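Local structure of ribokinase (Arabidopsis thaliana, 6ILT) at residues S244-A249 with A282-S287; I165-G170 with A257-T262; L62-H67 with V87-N92; T56-R61 with V82-V87. The protein phosphorylates D-ribose at O-5 with ATP and a divalent metal ion, most likely magnesium, to yield D-ribose 5-phosphate. All coordinates share one frame; numbering follows the deposited sequence.

How the contacts relate
The four contacts form two pairs, all in the PfkB-family kinase fold. Contacts 4 and 3 come first along the chain; their segments alternate, share Val87 and use strand 56-63, and their centres lie about 13 Å apart at one edge of the nine-stranded sheet. Contact 2 reaches the same sheet through strand 164-170, about 18 Å from contact 4 between centres. Its helix, 257-270, is followed by helix 275-289 of contact 1, whose centre is about 15 Å from that of contact 2. These two also alternate in sequence, and both touch ATP. Contacts 1 and 3, centres about 35 Å apart, fall on opposite sides of the chain's centre, separating the nucleotide site from the edge formed by strand 88-90.

Contact 1: residues S244-A249 with A282-S287; sequences SIIPAA and AAAAAS. With ATP (adenosine-5'-triphosphate), chain G.
Ile246 provides the apolar part of this contact, laying its CG1 branch on the helix at Ala283 and Ala284. CG1 is 3.8 Å from Ala283 CB and 4.4 Å from Ala284 CB; with chi1 at -56° it stands beside its own backbone N, while CG2 turns to the Ser287 side chain. Ala248 CB packs farther along, beside Ser287. The direct polar link runs from Ser287 OG to Ile246 O, but its modelled length of 2.3 Å is too short to trust in detail. A water supplies a second polar link: it accepts from Ile246 N at 3.0 Å and donates to Ala283 O at 2.8 Å, and it also lies 2.9 Å from ATP O2'. Nucleotide contacts come from both segments, since Ala286 CB approaches ATP O4' at 3.4 Å and Ile245 CB approaches ATP C2 at 3.9 Å. Loop and helix thus border the adenosine end of the ATP site, where ATP is also hydrogen-bonded by Asn189, Gly227 and Gly230, as in PfkB-family carbohydrate kinases.

Contact 2: residues I165-G170 with A257-T262; sequences ILDVGG and AGDTFT. With ATP (adenosine-5'-triphosphate), chain G.
Strand 165-170 and helix 257-262 run nearly antiparallel, at 170° with 10.5 Å between their axes, and come closest in backbone at Asp167 and Thr262. That spacing is bridged by side chains. Asp167 OD1 lies 3.0 Å from Thr262 OG1, the carboxylate being sent towards the helix with CG opposite its backbone N (chi1 -166°). Thr262 OG1 is also 3.0 Å from Gly258 O, one helical turn back, so its single proton has two acceptors within reach and the model does not choose between them. The other carboxylate oxygen is held by its own strand: Gly169 N donates to Asp167 OD2 at 2.8 Å on the anti side, 20° out of the carboxylate plane, closing an Asx turn. Earlier on the strand, Ile165 CG2 meets Thr262 CG2 at 4.0 Å. Asp259 OD1 stands 4.5 Å from Asp167 OD1, and Lys41 forms salt bridges with both acids, while Lys225 pairs with Asp167 OD1 and also bonds the Thr262 hydroxyl. Gly258 N approaches ATP O3G at 3.6 Å. This is the Gly-Ala-Gly-Asp motif (Gly256 to Asp259) of ribokinase-like kinases; Asp259 is the predicted proton acceptor, and the helix start probably serves as the anion hole, as in relatives.

Contact 3: residues L62-H67 with V87-N92; sequences LGEDAH and VRSVNN
Leu62 and Ser89 are bridged in parallel, as are Gly63 and Val90, and this ladder is the compact part of the contact. Leu62 N donates to Arg88 O at 3.1 Å, and Leu62 O in turn accepts from Val90 N at 2.9 Å. Beside the ladder, Leu62 CD1 packs obliquely against Val87 CG1 at 3.8 Å; Leu62 is buried, with Ala11 and Thr95 also touching its side chain. Past Gly63 the pairing slackens on the exposed side. Glu64 is the centre of an inverse gamma turn, and the backbone bond from Glu64 N to Val90 O is weak, 3.0 Å long at 134°. Its carboxylate bends back towards Ser89, whose OG gives OE2 a weak bond of 3.4 Å. Strand 88-90 is an edge strand of the nine-stranded sheet, next to strand 56-63, and helix 66-75 connects the two as a beta-alpha-beta unit. Asp65 N-caps that helix by accepting from Gly68 N, and at its start His67 meets His67 of the second subunit.

Contact 4: residues T56-R61 with V82-V87; sequences TYFVGR and VHLDYV
Tyr57 and His83 stack offset, their ring planes 17° apart and their centroids separated by 4.5 Å. Tyr57 CG swings beside its backbone N (chi1 -71°), which lays the phenol against His83, whose backbone is bridged to that of Tyr57: His83 CB sits over the tyrosine face, 3.6 Å from its centroid, as a CH-pi contact. Thr56 O lies in the imidazole plane and accepts twice from this histidine: ND1 reaches it at 3.2 Å from above the carbonyl plane, while His83 N, at 2.8 Å, lies in that plane. Phe58 N completes the backbone bridge by donating to His83 O at 3.1 Å. On the buried side, the Phe58 ring extends away from its backbone N (chi1 170°), which brings CD2 to Val87 CG2 at 3.8 Å; Phe58 CB packs on Val82 CG1 at 3.5 Å. Tyr86 presents a ring edge to Tyr57 CD2 and sets its CB on Val59 CG2, and Ile132 of helix 127-134 packs on Tyr57, Val59 and Tyr86. A type I turn from Leu84 to Val87, closed by Val87 N to Leu84 O at 2.7 Å, leads the loop into strand 88-90, the final leg of a beta-alpha-beta crossover of the ribokinase fold.

Contact 1: residues S244-A249 with A282-S287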
loop_
_atom_site.group_PDB
_atom_site.type_symbol
_atom_site.label_atom_id
_atom_site.label_comp_id
_atom_site.label_asym_id
_atom_site.label_seq_id
_atom_site.Cartn_x
_atom_site.Cartn_y
_atom_site.Cartn_z
ATOM N N SER B 244 8.262 -34.412 -12.264
ATOM C CA SER B 244 7.094 -33.758 -12.847
ATOM C C SER B 244 6.351 -33.004 -11.749
ATOM O O SER B 244 6.756 -33.043 -10.573
ATOM C CB SER B 244 6.177 -34.773 -13.534
ATOM O OG SER B 244 5.838 -35.809 -12.635
ATOM N N ILE B 245 5.282 -32.305 -12.123
ATOM C CA ILE B 245 4.453 -31.677 -11.114
ATOM C C ILE B 245 3.746 -32.743 -10.305
ATOM O O ILE B 245 3.480 -33.838 -10.814
ATOM C CB ILE B 245 3.414 -30.748 -11.717
ATOM C CG1 ILE B 245 2.398 -31.535 -12.545
ATOM C CG2 ILE B 245 4.094 -29.722 -12.590
ATOM C CD1 ILE B 245 1.310 -30.632 -13.104
ATOM N N ILE B 246 3.505 -32.427 -9.035
ATOM C CA ILE B 246 2.555 -33.152 -8.199
ATOM C C ILE B 246 1.232 -32.453 -8.420
ATOM O O ILE B 246 1.047 -31.320 -7.962
ATOM C CB ILE B 246 2.904 -33.120 -6.691
ATOM C CG1 ILE B 246 4.325 -33.652 -6.422
ATOM C CG2 ILE B 246 1.834 -33.882 -5.885
ATOM C CD1 ILE B 246 4.451 -35.119 -6.580
ATOM N N PRO B 247 0.324 -33.097 -9.153
ATOM C CA PRO B 247 -0.895 -32.394 -9.555
ATOM C C PRO B 247 -1.670 -31.859 -8.355
ATOM O O PRO B 247 -1.786 -32.495 -7.294
ATOM C CB PRO B 247 -1.687 -33.468 -10.306
ATOM C CG PRO B 247 -0.623 -34.407 -10.823
ATOM C CD PRO B 247 0.395 -34.456 -9.720
ATOM N N ALA B 248 -2.137 -30.637 -8.522
ATOM C CA ALA B 248 -2.953 -29.987 -7.531
ATOM C C ALA B 248 -4.420 -30.251 -7.869
ATOM O O ALA B 248 -4.795 -30.219 -9.039
ATOM C CB ALA B 248 -2.650 -28.510 -7.510
ATOM N N ALA B 249 -5.241 -30.526 -6.863
ATOM C CA ALA B 249 -6.687 -30.676 -7.085
ATOM C C ALA B 249 -7.295 -29.410 -7.701
ATOM O O ALA B 249 -8.200 -29.468 -8.547
ATOM C CB ALA B 249 -7.386 -31.012 -5.789
ATOM N N ALA B 282 10.155 -30.668 -2.847
ATOM C CA ALA B 282 9.923 -29.327 -3.381
ATOM C C ALA B 282 8.693 -29.316 -4.282
ATOM O O ALA B 282 7.893 -28.379 -4.215
ATOM C CB ALA B 282 11.156 -28.801 -4.147
ATOM N N ALA B 283 8.518 -30.350 -5.115
ATOM C CA ALA B 283 7.349 -30.406 -5.997
ATOM C C ALA B 283 6.028 -30.504 -5.191
ATOM O O ALA B 283 5.018 -29.899 -5.541
ATOM C CB ALA B 283 7.462 -31.569 -6.967
ATOM N N ALA B 284 6.062 -31.276 -4.115
ATOM C CA ALA B 284 4.901 -31.476 -3.268
ATOM C C ALA B 284 4.542 -30.175 -2.560
ATOM O O ALA B 284 3.377 -29.792 -2.546
ATOM C CB ALA B 284 5.172 -32.594 -2.260
ATOM N N ALA B 285 5.542 -29.483 -1.999
ATOM C CA ALA B 285 5.270 -28.223 -1.319
ATOM C C ALA B 285 4.695 -27.190 -2.281
ATOM O O ALA B 285 3.741 -26.479 -1.946
ATOM C CB ALA B 285 6.528 -27.678 -0.651
ATOM N N ALA B 286 5.269 -27.094 -3.473
ATOM C CA ALA B 286 4.768 -26.127 -4.436
ATOM C C ALA B 286 3.349 -26.504 -4.883
ATOM O O ALA B 286 2.523 -25.632 -5.133
ATOM C CB ALA B 286 5.702 -26.029 -5.633
ATOM N N SER B 287 3.080 -27.803 -4.994
ATOM C CA SER B 287 1.734 -28.265 -5.329
ATOM C C SER B 287 0.694 -27.728 -4.337
ATOM O O SER B 287 -0.381 -27.276 -4.740
ATOM C CB SER B 287 1.670 -29.791 -5.361
ATOM O OG SER B 287 0.475 -30.203 -6.000
HETATM P PG ATP G . 7.057 -17.471 -9.680
HETATM O O1G ATP G . 8.350 -16.887 -9.333
HETATM O O2G ATP G . 6.411 -16.825 -10.835
HETATM O O3G ATP G . 6.161 -17.606 -8.529
HETATM P PB ATP G . 8.424 -19.620 -11.039
HETATM O O1B ATP G . 9.761 -19.306 -10.531
HETATM O O2B ATP G . 8.076 -19.312 -12.420
HETATM O O3B ATP G . 7.321 -18.951 -10.129
HETATM P PA ATP G . 7.409 -22.223 -11.725
HETATM O O1A ATP G . 8.447 -22.966 -12.458
HETATM O O2A ATP G . 6.360 -21.590 -12.536
HETATM O O3A ATP G . 8.100 -21.149 -10.795
HETATM O "O5'" ATP G . 6.727 -23.151 -10.649
HETATM C "C5'" ATP G . 7.546 -23.752 -9.652
HETATM C "C4'" ATP G . 7.012 -25.123 -9.336
HETATM O "O4'" ATP G . 5.657 -25.001 -8.866
HETATM C "C3'" ATP G . 6.894 -26.093 -10.510
HETATM O "O3'" ATP G . 8.119 -26.754 -10.762
HETATM C "C2'" ATP G . 5.869 -27.087 -9.969
HETATM O "O2'" ATP G . 6.460 -28.132 -9.235
HETATM C "C1'" ATP G . 4.956 -26.188 -9.139
HETATM N N9 ATP G . 3.766 -25.867 -9.869
HETATM C C8 ATP G . 3.553 -24.813 -10.677
HETATM N N7 ATP G . 2.377 -24.827 -11.241
HETATM C C5 ATP G . 1.790 -25.986 -10.774
HETATM C C6 ATP G . 0.546 -26.585 -11.006
HETATM N N6 ATP G . -0.364 -26.089 -11.827
HETATM N N1 ATP G . 0.298 -27.753 -10.384
HETATM C C2 ATP G . 1.227 -28.261 -9.575
HETATM N N3 ATP G . 2.425 -27.787 -9.282
HETATM C C4 ATP G . 2.644 -26.637 -9.926
HETATM O O HOH W 1 4.195 -29.662 -8.213
#

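Contact 2: residues I165-G170 with A257-T262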
loop_
_atom_site.group_PDB
_atom_site.type_symbol
_atom_site.label_atom_id
_atom_site.label_comp_id
_atom_site.label_asym_id
_atom_site.label_seq_id
_atom_site.Cartn_x
_atom_site.Cartn_y
_atom_site.Cartn_z
ATOM N N ILE B 165 22.311 -20.958 -2.470
ATOM C CA ILE B 165 21.374 -21.059 -3.592
ATOM C C ILE B 165 20.960 -19.703 -4.079
ATOM O O ILE B 165 20.536 -18.859 -3.292
ATOM C CB ILE B 165 20.108 -21.839 -3.208
ATOM C CG1 ILE B 165 20.510 -23.197 -2.599
ATOM C CG2 ILE B 165 19.170 -21.959 -4.440
ATOM C CD1 ILE B 165 19.353 -24.146 -2.300
ATOM N N LEU B 166 21.073 -19.483 -5.375
ATOM C CA LEU B 166 20.626 -18.236 -5.916
ATOM C C LEU B 166 19.433 -18.447 -6.837
ATOM O O LEU B 166 19.532 -19.077 -7.898
ATOM C CB LEU B 166 21.751 -17.527 -6.658
ATOM C CG LEU B 166 21.317 -16.287 -7.439
ATOM C CD1 LEU B 166 20.888 -15.147 -6.472
ATOM C CD2 LEU B 166 22.424 -15.827 -8.430
ATOM N N ASP B 167 18.304 -17.919 -6.390
ATOM C CA ASP B 167 17.087 -17.815 -7.183
ATOM C C ASP B 167 17.229 -16.634 -8.155
ATOM O O ASP B 167 17.528 -15.524 -7.737
ATOM C CB ASP B 167 15.870 -17.631 -6.263
ATOM C CG ASP B 167 14.543 -17.857 -6.985
ATOM O OD1 ASP B 167 13.879 -18.889 -6.736
ATOM O OD2 ASP B 167 14.167 -17.012 -7.809
ATOM N N VAL B 168 17.020 -16.872 -9.448
ATOM C CA VAL B 168 17.247 -15.837 -10.462
ATOM C C VAL B 168 16.088 -14.843 -10.455
ATOM O O VAL B 168 16.177 -13.764 -11.035
ATOM C CB VAL B 168 17.423 -16.474 -11.865
ATOM C CG1 VAL B 168 17.584 -15.429 -12.953
ATOM C CG2 VAL B 168 18.603 -17.391 -11.865
ATOM N N GLY B 169 15.003 -15.204 -9.774
ATOM C CA GLY B 169 13.836 -14.341 -9.667
ATOM C C GLY B 169 14.142 -12.934 -9.185
ATOM O O GLY B 169 14.941 -12.728 -8.271
ATOM N N GLY B 170 13.512 -11.961 -9.823
ATOM C CA GLY B 170 13.701 -10.563 -9.479
ATOM C C GLY B 170 14.095 -9.743 -10.697
ATOM O O GLY B 170 13.465 -9.858 -11.755
ATOM N N ALA B 257 4.643 -19.920 -5.678
ATOM C CA ALA B 257 4.967 -21.310 -6.011
ATOM C C ALA B 257 6.463 -21.537 -6.216
ATOM O O ALA B 257 7.041 -22.452 -5.626
ATOM C CB ALA B 257 4.214 -21.750 -7.250
ATOM N N GLY B 258 7.090 -20.695 -7.034
ATOM C CA GLY B 258 8.518 -20.794 -7.263
ATOM C C GLY B 258 9.345 -20.612 -5.994
ATOM O O GLY B 258 10.335 -21.307 -5.790
ATOM N N ASP B 259 8.942 -19.671 -5.144
ATOM C CA ASP B 259 9.606 -19.456 -3.846
ATOM C C ASP B 259 9.466 -20.631 -2.880
ATOM O O ASP B 259 10.431 -21.038 -2.232
ATOM C CB ASP B 259 9.052 -18.200 -3.186
ATOM C CG ASP B 259 9.379 -16.955 -3.977
ATOM O OD1 ASP B 259 10.475 -16.929 -4.598
ATOM O OD2 ASP B 259 8.540 -16.019 -3.989
ATOM N N THR B 260 8.250 -21.156 -2.773
ATOM C CA THR B 260 7.999 -22.362 -1.994
ATOM C C THR B 260 8.882 -23.483 -2.491
ATOM O O THR B 260 9.539 -24.155 -1.697
ATOM C CB THR B 260 6.537 -22.821 -2.117
ATOM O OG1 THR B 260 5.660 -21.728 -1.820
ATOM C CG2 THR B 260 6.246 -23.987 -1.193
ATOM N N PHE B 261 8.879 -23.700 -3.810
ATOM C CA PHE B 261 9.674 -24.785 -4.409
ATOM C C PHE B 261 11.154 -24.693 -4.001
ATOM O O PHE B 261 11.760 -25.674 -3.561
ATOM C CB PHE B 261 9.570 -24.769 -5.944
ATOM C CG PHE B 261 10.250 -25.967 -6.609
ATOM C CD1 PHE B 261 11.598 -25.932 -6.925
ATOM C CD2 PHE B 261 9.523 -27.127 -6.902
ATOM C CE1 PHE B 261 12.226 -27.031 -7.531
ATOM C CE2 PHE B 261 10.141 -28.245 -7.517
ATOM C CZ PHE B 261 11.499 -28.191 -7.826
ATOM N N THR B 262 11.719 -23.497 -4.136
ATOM C CA THR B 262 13.150 -23.295 -3.898
ATOM C C THR B 262 13.475 -23.434 -2.434
ATOM O O THR B 262 14.453 -24.072 -2.085
ATOM C CB THR B 262 13.628 -21.898 -4.385
ATOM O OG1 THR B 262 13.259 -21.702 -5.755
ATOM C CG2 THR B 262 15.134 -21.775 -4.266
HETATM P PG ATP G . 7.057 -17.471 -9.680
HETATM O O1G ATP G . 8.350 -16.887 -9.333
HETATM O O2G ATP G . 6.411 -16.825 -10.835
HETATM O O3G ATP G . 6.161 -17.606 -8.529
HETATM P PB ATP G . 8.424 -19.620 -11.039
HETATM O O1B ATP G . 9.761 -19.306 -10.531
HETATM O O2B ATP G . 8.076 -19.312 -12.420
HETATM O O3B ATP G . 7.321 -18.951 -10.129
HETATM P PA ATP G . 7.409 -22.223 -11.725
HETATM O O1A ATP G . 8.447 -22.966 -12.458
HETATM O O2A ATP G . 6.360 -21.590 -12.536
HETATM O O3A ATP G . 8.100 -21.149 -10.795
HETATM O "O5'" ATP G . 6.727 -23.151 -10.649
HETATM C "C5'" ATP G . 7.546 -23.752 -9.652
HETATM C "C4'" ATP G . 7.012 -25.123 -9.336
HETATM O "O4'" ATP G . 5.657 -25.001 -8.866
HETATM C "C3'" ATP G . 6.894 -26.093 -10.510
HETATM O "O3'" ATP G . 8.119 -26.754 -10.762
HETATM C "C2'" ATP G . 5.869 -27.087 -9.969
HETATM O "O2'" ATP G . 6.460 -28.132 -9.235
HETATM C "C1'" ATP G . 4.956 -26.188 -9.139
HETATM N N9 ATP G . 3.766 -25.867 -9.869
HETATM C C8 ATP G . 3.553 -24.813 -10.677
HETATM N N7 ATP G . 2.377 -24.827 -11.241
HETATM C C5 ATP G . 1.790 -25.986 -10.774
HETATM C C6 ATP G . 0.546 -26.585 -11.006
HETATM N N6 ATP G . -0.364 -26.089 -11.827
HETATM N N1 ATP G . 0.298 -27.753 -10.384
HETATM C C2 ATP G . 1.227 -28.261 -9.575
HETATM N N3 ATP G . 2.425 -27.787 -9.282
HETATM C C4 ATP G . 2.644 -26.637 -9.926
#

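Contact 3: residues L62-H67 with V87-N92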
loop_
_atom_site.group_PDB
_atom_site.type_symbol
_atom_site.label_atom_id
_atom_site.label_comp_id
_atom_site.label_asym_id
_atom_site.label_seq_id
_atom_site.Cartn_x
_atom_site.Cartn_y
_atom_site.Cartn_z
ATOM N N LEU B 62 14.145 -3.187 6.138
ATOM C CA LEU B 62 12.820 -2.576 6.158
ATOM C C LEU B 62 12.927 -1.088 6.439
ATOM O O LEU B 62 13.906 -0.639 7.027
ATOM C CB LEU B 62 11.937 -3.202 7.239
ATOM C CG LEU B 62 11.790 -4.715 7.262
ATOM C CD1 LEU B 62 11.020 -5.122 8.504
ATOM C CD2 LEU B 62 11.104 -5.193 5.989
ATOM N N GLY B 63 11.913 -0.329 6.031
ATOM C CA GLY B 63 11.725 1.027 6.527
ATOM C C GLY B 63 10.966 0.991 7.843
ATOM O O GLY B 63 10.323 -0.011 8.181
ATOM N N GLU B 64 11.046 2.065 8.617
ATOM C CA GLU B 64 10.333 2.084 9.891
ATOM C C GLU B 64 8.930 2.643 9.674
ATOM O O GLU B 64 8.554 3.664 10.238
ATOM C CB GLU B 64 11.114 2.887 10.927
ATOM C CG GLU B 64 12.599 2.606 10.839
ATOM C CD GLU B 64 13.324 2.693 12.164
ATOM O OE1 GLU B 64 12.712 3.130 13.167
ATOM O OE2 GLU B 64 14.524 2.338 12.187
ATOM N N ASP B 65 8.168 1.945 8.841
ATOM C CA ASP B 65 6.827 2.353 8.472
ATOM C C ASP B 65 5.842 1.208 8.710
ATOM O O ASP B 65 6.188 0.186 9.316
ATOM C CB ASP B 65 6.790 2.817 7.010
ATOM C CG ASP B 65 7.458 1.828 6.052
ATOM O OD1 ASP B 65 7.541 0.620 6.370
ATOM O OD2 ASP B 65 7.896 2.263 4.969
ATOM N N ALA B 66 4.614 1.389 8.238
ATOM C CA ALA B 66 3.562 0.405 8.441
ATOM C C ALA B 66 3.831 -0.881 7.651
ATOM O O ALA B 66 3.695 -2.002 8.170
ATOM C CB ALA B 66 2.218 1.005 8.040
ATOM N N HIS B 67 4.186 -0.712 6.383
ATOM C CA HIS B 67 4.534 -1.853 5.529
ATOM C C HIS B 67 5.624 -2.673 6.210
ATOM O O HIS B 67 5.548 -3.892 6.246
ATOM C CB HIS B 67 4.980 -1.383 4.143
ATOM C CG HIS B 67 3.861 -0.867 3.289
ATOM N ND1 HIS B 67 4.069 -0.060 2.188
ATOM C CD2 HIS B 67 2.519 -1.043 3.374
ATOM C CE1 HIS B 67 2.907 0.245 1.636
ATOM N NE2 HIS B 67 1.950 -0.349 2.332
ATOM N N VAL B 87 17.170 -8.607 10.910
ATOM C CA VAL B 87 16.495 -7.588 10.125
ATOM C C VAL B 87 16.829 -6.215 10.704
ATOM O O VAL B 87 16.756 -6.011 11.910
ATOM C CB VAL B 87 14.977 -7.781 10.103
ATOM C CG1 VAL B 87 14.365 -6.759 9.179
ATOM C CG2 VAL B 87 14.621 -9.197 9.653
ATOM N N ARG B 88 17.215 -5.280 9.845
ATOM C CA ARG B 88 17.474 -3.916 10.273
ATOM C C ARG B 88 16.511 -2.974 9.564
ATOM O O ARG B 88 16.211 -3.172 8.382
ATOM C CB ARG B 88 18.917 -3.507 9.981
ATOM C CG ARG B 88 19.964 -4.202 10.840
ATOM C CD ARG B 88 21.348 -3.859 10.338
ATOM N NE ARG B 88 22.412 -4.451 11.143
ATOM C CZ ARG B 88 23.590 -3.873 11.354
ATOM N NH1 ARG B 88 24.514 -4.477 12.095
ATOM N NH2 ARG B 88 23.843 -2.683 10.824
ATOM N N SER B 89 16.026 -1.966 10.293
ATOM C CA SER B 89 15.170 -0.923 9.723
ATOM C C SER B 89 15.867 0.434 9.662
ATOM O O SER B 89 16.725 0.741 10.482
ATOM C CB SER B 89 13.863 -0.798 10.512
ATOM O OG SER B 89 14.085 -0.990 11.897
ATOM N N VAL B 90 15.500 1.227 8.662
ATOM C CA VAL B 90 16.054 2.555 8.455
ATOM C C VAL B 90 14.921 3.581 8.426
ATOM O O VAL B 90 13.772 3.229 8.131
ATOM C CB VAL B 90 16.854 2.647 7.133
ATOM C CG1 VAL B 90 18.055 1.695 7.144
ATOM C CG2 VAL B 90 15.947 2.373 5.932
ATOM N N ASN B 91 15.255 4.843 8.713
ATOM C CA ASN B 91 14.282 5.942 8.769
ATOM C C ASN B 91 14.182 6.720 7.479
ATOM O O ASN B 91 13.260 7.514 7.287
ATOM C CB ASN B 91 14.646 6.931 9.877
ATOM C CG ASN B 91 14.671 6.295 11.236
ATOM O OD1 ASN B 91 13.832 5.453 11.552
ATOM N ND2 ASN B 91 15.632 6.698 12.060
ATOM N N ASN B 92 15.157 6.515 6.610
ATOM C CA ASN B 92 15.295 7.328 5.417
ATOM C C ASN B 92 14.829 6.613 4.159
ATOM O O ASN B 92 14.913 7.161 3.062
ATOM C CB ASN B 92 16.752 7.770 5.250
ATOM C CG ASN B 92 17.712 6.594 5.180
ATOM O OD1 ASN B 92 17.336 5.452 5.467
ATOM N ND2 ASN B 92 18.958 6.867 4.802
#

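Contact 4: residues T56-R61 with V82-V87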
loop_
_atom_site.group_PDB
_atom_site.type_symbol
_atom_site.label_atom_id
_atom_site.label_comp_id
_atom_site.label_asym_id
_atom_site.label_seq_id
_atom_site.Cartn_x
_atom_site.Cartn_y
_atom_site.Cartn_z
ATOM N N THR B 56 15.008 -20.886 10.726
ATOM C CA THR B 56 15.196 -19.990 9.600
ATOM C C THR B 56 15.425 -18.572 10.105
ATOM O O THR B 56 14.749 -18.118 11.015
ATOM C CB THR B 56 13.970 -20.061 8.645
ATOM O OG1 THR B 56 13.818 -21.414 8.186
ATOM C CG2 THR B 56 14.127 -19.119 7.432
ATOM N N TYR B 57 16.416 -17.898 9.530
ATOM C CA TYR B 57 16.695 -16.499 9.805
ATOM C C TYR B 57 16.504 -15.741 8.529
ATOM O O TYR B 57 16.881 -16.210 7.449
ATOM C CB TYR B 57 18.131 -16.267 10.297
ATOM C CG TYR B 57 18.402 -16.777 11.682
ATOM C CD1 TYR B 57 18.465 -18.136 11.932
ATOM C CD2 TYR B 57 18.595 -15.900 12.745
ATOM C CE1 TYR B 57 18.707 -18.618 13.206
ATOM C CE2 TYR B 57 18.834 -16.374 14.038
ATOM C CZ TYR B 57 18.891 -17.730 14.254
ATOM O OH TYR B 57 19.123 -18.216 15.518
ATOM N N PHE B 58 15.939 -14.553 8.644
ATOM C CA PHE B 58 15.780 -13.733 7.480
ATOM C C PHE B 58 16.665 -12.516 7.678
ATOM O O PHE B 58 16.644 -11.884 8.734
ATOM C CB PHE B 58 14.313 -13.351 7.259
ATOM C CG PHE B 58 14.130 -12.320 6.206
ATOM C CD1 PHE B 58 14.512 -12.576 4.897
ATOM C CD2 PHE B 58 13.628 -11.088 6.519
ATOM C CE1 PHE B 58 14.373 -11.611 3.903
ATOM C CE2 PHE B 58 13.478 -10.108 5.536
ATOM C CZ PHE B 58 13.851 -10.374 4.226
ATOM N N VAL B 59 17.482 -12.227 6.678
ATOM C CA VAL B 59 18.312 -11.039 6.699
ATOM C C VAL B 59 17.815 -10.090 5.638
ATOM O O VAL B 59 17.810 -10.420 4.453
ATOM C CB VAL B 59 19.806 -11.357 6.439
ATOM C CG1 VAL B 59 20.631 -10.127 6.680
ATOM C CG2 VAL B 59 20.275 -12.486 7.342
ATOM N N GLY B 60 17.410 -8.902 6.059
ATOM C CA GLY B 60 16.913 -7.925 5.124
ATOM C C GLY B 60 16.797 -6.545 5.735
ATOM O O GLY B 60 17.116 -6.353 6.913
ATOM N N ARG B 61 16.314 -5.608 4.915
ATOM C CA ARG B 61 16.165 -4.198 5.246
ATOM C C ARG B 61 14.717 -3.724 5.060
ATOM O O ARG B 61 14.154 -3.840 3.957
ATOM C CB ARG B 61 17.081 -3.343 4.368
ATOM C CG ARG B 61 18.570 -3.530 4.608
ATOM C CD ARG B 61 18.904 -3.235 6.056
ATOM N NE ARG B 61 20.331 -3.336 6.350
ATOM C CZ ARG B 61 20.921 -4.434 6.811
ATOM N NH1 ARG B 61 20.215 -5.543 7.008
ATOM N NH2 ARG B 61 22.222 -4.428 7.072
ATOM N N VAL B 82 9.932 -17.042 11.738
ATOM C CA VAL B 82 11.247 -16.692 11.226
ATOM C C VAL B 82 12.004 -15.895 12.282
ATOM O O VAL B 82 11.451 -14.959 12.853
ATOM C CB VAL B 82 11.145 -15.861 9.936
ATOM C CG1 VAL B 82 12.536 -15.387 9.493
ATOM C CG2 VAL B 82 10.449 -16.652 8.841
ATOM N N HIS B 83 13.263 -16.245 12.546
ATOM C CA HIS B 83 14.096 -15.385 13.399
ATOM C C HIS B 83 14.426 -14.096 12.670
ATOM O O HIS B 83 14.901 -14.129 11.533
ATOM C CB HIS B 83 15.378 -16.100 13.816
ATOM C CG HIS B 83 15.137 -17.295 14.679
ATOM N ND1 HIS B 83 14.844 -18.540 14.158
ATOM C CD2 HIS B 83 15.104 -17.433 16.025
ATOM C CE1 HIS B 83 14.663 -19.397 15.148
ATOM N NE2 HIS B 83 14.813 -18.753 16.291
ATOM N N LEU B 84 14.171 -12.960 13.317
ATOM C CA LEU B 84 14.318 -11.669 12.655
ATOM C C LEU B 84 15.446 -10.837 13.267
ATOM O O LEU B 84 15.664 -9.677 12.891
ATOM C CB LEU B 84 12.999 -10.897 12.711
ATOM C CG LEU B 84 11.768 -11.587 12.095
ATOM C CD1 LEU B 84 10.485 -10.788 12.346
ATOM C CD2 LEU B 84 11.956 -11.789 10.605
ATOM N N ASP B 85 16.182 -11.462 14.182
ATOM C CA ASP B 85 17.348 -10.858 14.837
ATOM C C ASP B 85 18.183 -9.988 13.912
ATOM O O ASP B 85 18.695 -8.949 14.319
ATOM C CB ASP B 85 18.220 -11.966 15.423
ATOM C CG ASP B 85 17.419 -12.955 16.244
ATOM O OD1 ASP B 85 17.681 -13.095 17.454
ATOM O OD2 ASP B 85 16.493 -13.573 15.681
ATOM N N TYR B 86 18.287 -10.384 12.649
ATOM C CA TYR B 86 19.177 -9.696 11.718
ATOM C C TYR B 86 18.465 -8.799 10.728
ATOM O O TYR B 86 19.087 -8.262 9.816
ATOM C CB TYR B 86 20.039 -10.717 10.974
ATOM C CG TYR B 86 20.996 -11.369 11.922
ATOM C CD1 TYR B 86 22.234 -10.790 12.178
ATOM C CD2 TYR B 86 20.645 -12.528 12.610
ATOM C CE1 TYR B 86 23.118 -11.362 13.076
ATOM C CE2 TYR B 86 21.520 -13.113 13.517
ATOM C CZ TYR B 86 22.761 -12.520 13.744
ATOM O OH TYR B 86 23.653 -13.073 14.636
ATOM N N VAL B 87 17.170 -8.607 10.910
ATOM C CA VAL B 87 16.495 -7.588 10.125
ATOM C C VAL B 87 16.829 -6.215 10.704
ATOM O O VAL B 87 16.756 -6.011 11.910
ATOM C CB VAL B 87 14.977 -7.781 10.103
ATOM C CG1 VAL B 87 14.365 -6.759 9.179
ATOM C CG2 VAL B 87 14.621 -9.197 9.653
#